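Local coordinates for protein glycoside hydrolase family 31 (Trueperella pyogenes, PDB 5I0F) that degrades the cyclic glucose oligosaccharide cycloalternan, acting as a family 31 glycoside hydrolase through a covalent glycosyl-enzyme intermediate, at residues I389-T394 against G469-G474; M436-T441 against L477-G482. All blocks are in the same frame, centred on the assembly; numbering follows the deposited sequence.

Interaction 1 (I389-T394 against G469-G474); sequences IPLQKT and GEHAWG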
loop_
_atom_site.group_PDB
_atom_site.type_symbol
_atom_site.label_atom_id
_atom_site.label_comp_id
_atom_site.label_asym_id
_atom_site.label_seq_id
_atom_site.Cartn_x
_atom_site.Cartn_y
_atom_site.Cartn_z
ATOM N N ILE A 389 -1.981 -3.189 -13.776
ATOM C CA ILE A 389 -1.030 -3.824 -12.874
ATOM C C ILE A 389 0.386 -3.613 -13.497
ATOM O O ILE A 389 0.517 -3.694 -14.739
ATOM C CB ILE A 389 -1.363 -5.330 -12.725
ATOM C CG1 ILE A 389 -0.469 -6.044 -11.716
ATOM C CG2 ILE A 389 -1.220 -6.058 -14.057
ATOM C CD1 ILE A 389 -0.829 -5.758 -10.304
ATOM N N PRO A 390 1.423 -3.335 -12.682
ATOM C CA PRO A 390 2.767 -3.109 -13.271
ATOM C C PRO A 390 3.542 -4.428 -13.362
ATOM O O PRO A 390 4.606 -4.588 -12.755
ATOM C CB PRO A 390 3.402 -2.142 -12.288
ATOM C CG PRO A 390 2.840 -2.543 -10.955
ATOM C CD PRO A 390 1.486 -3.184 -11.207
ATOM N N LEU A 391 2.950 -5.367 -14.091
ATOM C CA LEU A 391 3.470 -6.712 -14.311
ATOM C C LEU A 391 3.076 -7.182 -15.713
ATOM O O LEU A 391 2.051 -6.771 -16.253
ATOM C CB LEU A 391 2.946 -7.716 -13.288
ATOM C CG LEU A 391 3.427 -7.525 -11.831
ATOM C CD1 LEU A 391 2.660 -8.426 -10.877
ATOM C CD2 LEU A 391 4.926 -7.782 -11.712
ATOM N N GLN A 392 3.892 -8.065 -16.282
ATOM C CA GLN A 392 3.630 -8.614 -17.604
ATOM C C GLN A 392 3.665 -10.119 -17.425
ATOM O O GLN A 392 4.752 -10.687 -17.193
ATOM C CB GLN A 392 4.694 -8.170 -18.596
ATOM C CG GLN A 392 4.478 -8.693 -20.013
ATOM C CD GLN A 392 3.406 -7.937 -20.786
ATOM O OE1 GLN A 392 3.446 -6.712 -20.882
ATOM N NE2 GLN A 392 2.473 -8.665 -21.371
ATOM N N LYS A 393 2.500 -10.752 -17.502
ATOM C CA LYS A 393 2.417 -12.201 -17.330
ATOM C C LYS A 393 3.321 -12.922 -18.330
ATOM O O LYS A 393 3.528 -12.450 -19.441
ATOM C CB LYS A 393 0.998 -12.716 -17.512
ATOM C CG LYS A 393 -0.006 -12.336 -16.439
ATOM C CD LYS A 393 -1.388 -12.846 -16.832
ATOM C CE LYS A 393 -2.359 -12.836 -15.655
ATOM N NZ LYS A 393 -3.681 -13.440 -15.977
ATOM N N THR A 394 3.826 -14.078 -17.916
ATOM C CA THR A 394 4.592 -14.963 -18.774
ATOM C C THR A 394 4.096 -16.424 -18.681
ATOM O O THR A 394 4.892 -17.336 -18.815
ATOM C CB THR A 394 6.084 -14.938 -18.380
ATOM O OG1 THR A 394 6.216 -15.375 -17.023
ATOM C CG2 THR A 394 6.660 -13.542 -18.505
ATOM N N GLY A 469 2.092 -2.838 -7.359
ATOM C CA GLY A 469 3.325 -2.056 -7.230
ATOM C C GLY A 469 4.270 -2.498 -6.114
ATOM O O GLY A 469 5.368 -1.928 -5.980
ATOM N N GLU A 470 3.869 -3.521 -5.349
ATOM C CA GLU A 470 4.637 -4.017 -4.180
ATOM C C GLU A 470 5.482 -5.244 -4.517
ATOM O O GLU A 470 6.024 -5.858 -3.624
ATOM C CB GLU A 470 3.707 -4.405 -3.029
ATOM C CG GLU A 470 2.545 -3.443 -2.772
ATOM C CD GLU A 470 1.268 -3.733 -3.565
ATOM O OE1 GLU A 470 1.223 -4.674 -4.410
ATOM O OE2 GLU A 470 0.265 -3.006 -3.332
ATOM N N HIS A 471 5.670 -5.555 -5.795
ATOM C CA HIS A 471 6.100 -6.897 -6.209
ATOM C C HIS A 471 7.615 -7.133 -6.182
ATOM O O HIS A 471 8.066 -8.290 -6.238
ATOM C CB HIS A 471 5.588 -7.178 -7.628
ATOM C CG HIS A 471 4.196 -6.677 -7.868
ATOM N ND1 HIS A 471 3.088 -7.268 -7.296
ATOM C CD2 HIS A 471 3.739 -5.621 -8.576
ATOM C CE1 HIS A 471 2.009 -6.603 -7.649
ATOM N NE2 HIS A 471 2.374 -5.604 -8.431
ATOM N N ALA A 472 8.405 -6.064 -6.110
ATOM C CA ALA A 472 9.878 -6.190 -6.230
ATOM C C ALA A 472 10.467 -6.570 -4.891
ATOM O O ALA A 472 10.411 -5.766 -3.955
ATOM C CB ALA A 472 10.494 -4.884 -6.698
ATOM N N TRP A 473 11.024 -7.782 -4.802
ATOM C CA TRP A 473 11.775 -8.220 -3.636
ATOM C C TRP A 473 13.183 -8.589 -4.094
ATOM O O TRP A 473 13.348 -9.357 -5.034
ATOM C CB TRP A 473 11.152 -9.452 -2.994
ATOM C CG TRP A 473 9.757 -9.337 -2.441
ATOM C CD1 TRP A 473 9.062 -8.195 -2.114
ATOM C CD2 TRP A 473 8.902 -10.424 -2.119
ATOM N NE1 TRP A 473 7.810 -8.523 -1.637
ATOM C CE2 TRP A 473 7.693 -9.889 -1.630
ATOM C CE3 TRP A 473 9.036 -11.808 -2.206
ATOM C CZ2 TRP A 473 6.635 -10.701 -1.215
ATOM C CZ3 TRP A 473 7.982 -12.616 -1.795
ATOM C CH2 TRP A 473 6.790 -12.054 -1.320
ATOM N N GLY A 474 14.193 -8.070 -3.406
ATOM C CA GLY A 474 15.589 -8.381 -3.716
ATOM C C GLY A 474 16.406 -7.127 -3.550
ATOM O O GLY A 474 16.215 -6.155 -4.289
#
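NE2 of His471 has Gly469 N 3.0 Å away and is also approached by carbon atoms from three successive residues of 389-394, the closest being CD1 of Ile389 and CD1 of Leu391. The three approach differently. Leu391 lays CD1 over the centre of one imidazole face, 3.6 Å from the ring centroid and only 1° off the normal, a well-centred CH-pi contact; a branched leucine can do this while Leu391 CG and CD2 lie near His471 CD2. Pro390 brings CD and CG to the ring edge, near its plane, and Ile389 comes in obliquely, its CG1 anti to the backbone N (chi1 -176°) and CD1 at the end of that branch. Pro390 also centres an inverse gamma turn, closed by a weak bond from Leu391 N to Ile389 O. Pro390 CG rests 3.7 Å from Gly469 N. Glycine suits position 469, whose positive phi of 105° would press a CB against the preceding carbonyl. Glu470 takes no part in the contact and pairs through OE2 with Arg516 of the glycan pocket. Such buried packing joins the loops that follow adjacent strands 383-388 and 463-466, at the C-terminal, substrate-binding end of the TIM barrel.

Interaction 2 (M436-T441 against L477-G482); sequences MPDLST and LRYEDG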
loop_
_atom_site.group_PDB
_atom_site.type_symbol
_atom_site.label_atom_id
_atom_site.label_comp_id
_atom_site.label_asym_id
_atom_site.label_seq_id
_atom_site.Cartn_x
_atom_site.Cartn_y
_atom_site.Cartn_z
ATOM N N MET A 436 8.526 -7.481 -14.546
ATOM C CA MET A 436 8.200 -6.200 -13.954
ATOM C C MET A 436 8.829 -5.077 -14.781
ATOM O O MET A 436 10.049 -5.011 -14.887
ATOM C CB MET A 436 8.683 -6.203 -12.498
ATOM C CG MET A 436 8.127 -5.104 -11.631
ATOM S SD MET A 436 8.409 -5.450 -9.857
ATOM C CE MET A 436 7.490 -4.085 -9.178
ATOM N N PRO A 437 8.004 -4.191 -15.380
ATOM C CA PRO A 437 8.596 -3.116 -16.165
ATOM C C PRO A 437 9.401 -2.174 -15.289
ATOM O O PRO A 437 9.060 -1.948 -14.092
ATOM C CB PRO A 437 7.383 -2.381 -16.770
ATOM C CG PRO A 437 6.254 -2.677 -15.828
ATOM C CD PRO A 437 6.541 -4.050 -15.269
ATOM N N ASP A 438 10.464 -1.644 -15.877
ATOM C CA ASP A 438 11.343 -0.700 -15.198
ATOM C C ASP A 438 10.784 0.684 -15.458
ATOM O O ASP A 438 10.891 1.201 -16.558
ATOM C CB ASP A 438 12.789 -0.828 -15.701
ATOM C CG ASP A 438 13.773 -0.078 -14.832
ATOM O OD1 ASP A 438 13.364 0.935 -14.247
ATOM O OD2 ASP A 438 14.962 -0.478 -14.727
ATOM N N LEU A 439 10.181 1.263 -14.429
ATOM C CA LEU A 439 9.549 2.560 -14.529
ATOM C C LEU A 439 10.407 3.630 -13.859
ATOM O O LEU A 439 9.902 4.712 -13.534
ATOM C CB LEU A 439 8.135 2.473 -13.908
ATOM C CG LEU A 439 7.224 1.370 -14.488
ATOM C CD1 LEU A 439 5.895 1.316 -13.742
ATOM C CD2 LEU A 439 6.965 1.568 -15.978
ATOM N N SER A 440 11.701 3.334 -13.660
ATOM C CA SER A 440 12.612 4.227 -12.944
ATOM C C SER A 440 13.172 5.378 -13.792
ATOM O O SER A 440 13.731 6.313 -13.227
ATOM C CB SER A 440 13.753 3.430 -12.281
ATOM O OG SER A 440 14.741 2.957 -13.208
ATOM N N THR A 441 13.029 5.317 -15.120
ATOM C CA THR A 441 13.471 6.391 -16.015
ATOM C C THR A 441 12.340 6.811 -16.942
ATOM O O THR A 441 11.388 6.052 -17.143
ATOM C CB THR A 441 14.656 5.954 -16.908
ATOM O OG1 THR A 441 14.239 4.926 -17.820
ATOM C CG2 THR A 441 15.816 5.456 -16.066
ATOM N N LEU A 477 18.480 -6.294 -6.886
ATOM C CA LEU A 477 17.843 -6.036 -8.175
ATOM C C LEU A 477 18.468 -4.774 -8.797
ATOM O O LEU A 477 19.027 -3.965 -8.078
ATOM C CB LEU A 477 16.326 -5.886 -8.015
ATOM C CG LEU A 477 15.535 -7.070 -7.429
ATOM C CD1 LEU A 477 14.040 -6.785 -7.524
ATOM C CD2 LEU A 477 15.877 -8.395 -8.071
ATOM N N ARG A 478 18.388 -4.637 -10.120
ATOM C CA ARG A 478 18.996 -3.533 -10.849
ATOM C C ARG A 478 17.942 -2.747 -11.617
ATOM O O ARG A 478 17.125 -3.322 -12.360
ATOM C CB ARG A 478 20.029 -4.056 -11.852
ATOM C CG ARG A 478 21.118 -4.921 -11.240
ATOM C CD ARG A 478 22.121 -5.336 -12.309
ATOM N NE ARG A 478 23.279 -6.066 -11.762
ATOM C CZ ARG A 478 24.305 -5.509 -11.108
ATOM N NH1 ARG A 478 25.295 -6.277 -10.647
ATOM N NH2 ARG A 478 24.360 -4.198 -10.904
ATOM N N TYR A 479 18.006 -1.433 -11.477
ATOM C CA TYR A 479 17.120 -0.508 -12.167
ATOM C C TYR A 479 17.949 0.362 -13.111
ATOM O O TYR A 479 19.126 0.657 -12.849
ATOM C CB TYR A 479 16.388 0.366 -11.159
ATOM C CG TYR A 479 15.337 -0.352 -10.329
ATOM C CD1 TYR A 479 15.673 -1.058 -9.176
ATOM C CD2 TYR A 479 13.999 -0.294 -10.683
ATOM C CE1 TYR A 479 14.697 -1.714 -8.416
ATOM C CE2 TYR A 479 13.020 -0.919 -9.926
ATOM C CZ TYR A 479 13.363 -1.623 -8.786
ATOM O OH TYR A 479 12.340 -2.242 -8.084
ATOM N N GLU A 480 17.320 0.814 -14.189
ATOM C CA GLU A 480 17.980 1.653 -15.173
ATOM C C GLU A 480 18.342 3.026 -14.648
ATOM O O GLU A 480 19.188 3.677 -15.222
ATOM C CB GLU A 480 17.112 1.813 -16.422
ATOM C CG GLU A 480 17.080 0.558 -17.267
ATOM C CD GLU A 480 16.280 0.730 -18.533
ATOM O OE1 GLU A 480 15.061 1.006 -18.455
ATOM O OE2 GLU A 480 16.856 0.573 -19.622
ATOM N N ASP A 481 17.705 3.484 -13.573
ATOM C CA ASP A 481 18.113 4.745 -12.928
ATOM C C ASP A 481 19.418 4.631 -12.116
ATOM O O ASP A 481 19.860 5.623 -11.557
ATOM C CB ASP A 481 16.976 5.331 -12.042
ATOM C CG ASP A 481 16.707 4.517 -10.766
ATOM O OD1 ASP A 481 17.253 3.400 -10.619
ATOM O OD2 ASP A 481 15.915 5.000 -9.891
ATOM N N GLY A 482 20.009 3.437 -12.038
ATOM C CA GLY A 482 21.255 3.224 -11.296
ATOM C C GLY A 482 21.047 2.660 -9.900
ATOM O O GLY A 482 21.987 2.181 -9.303
HETATM O O HOH W 1 13.524 2.524 -16.894
HETATM O O HOH W 2 16.864 -2.551 -15.184
HETATM O O HOH W 3 13.617 6.519 -10.292
#
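The Tyr479 ring is met at its edge by the Asp438 carboxylate, whose plane stands at 90° to it; OD1 lies 3.8 Å from Tyr479 CD2, while Ser440 CB approaches obliquely. The two carboxylate oxygens divide their work. Asp438 OD2 accepts Glu480 N at 2.7 Å on its syn side, somewhat out of the carboxylate plane, with an N-H...O angle of 157°. Ser440 OG uses the syn lone pair of OD1 (2.7 Å), and Ser440 N meets OD1 nearly along its C-O axis, closing an Asx turn. Ser440 OG, between its backbone N and carbonyl carbon (chi1 74°), also accepts Asp481 N at 3.0 Å. A small hydroxyl fits here, Asp481 CB and CG lying close to it; the Asp481 carboxylate pairs with Arg483. Glu480 OE1 comes within 4.0 Å of Asp438 OD2, a like-charge approach probably eased by hydrogen bonds from OE1 to His414 and a water. That water also links Asp438 O and Thr441 OG1. Thr441 CG2 packs against the backbone at Glu480 and Asp481, and its OG1 caps Gly444 N. The Asx turn at Asp438 precedes Thr441, the N-cap of helix 442-450, and docks on the type I beta turn from Tyr479 to Gly482.

Overall arrangement
The contacts alternate along the chain, and their centres are 12 Å apart within the TIM-barrel domain. Segments 469-474 and 477-482 belong to one long loop after strand 463-466, which interaction 1 joins to the loop after strand 383-388 and interaction 2 to the approach of helix 442-450. They touch directly: Pro390 O is 3.2 Å from Pro437 CD, and Ala472 CB packs on Tyr479 OH, which hydrogen-bonds Asn489 of helix 485-506. Tyr492 of that helix packs against both Pro390 and Met436. Interaction 1 lies nearer the bound glycan, the Ile389 side chain touching Trp430 of the pocket and lying about 6 Å from a beta-D-glucopyranose, consistent with a second-shell position. Interaction 2 is farther out, its centre about 20 Å from the chain's centre against about 14 Å.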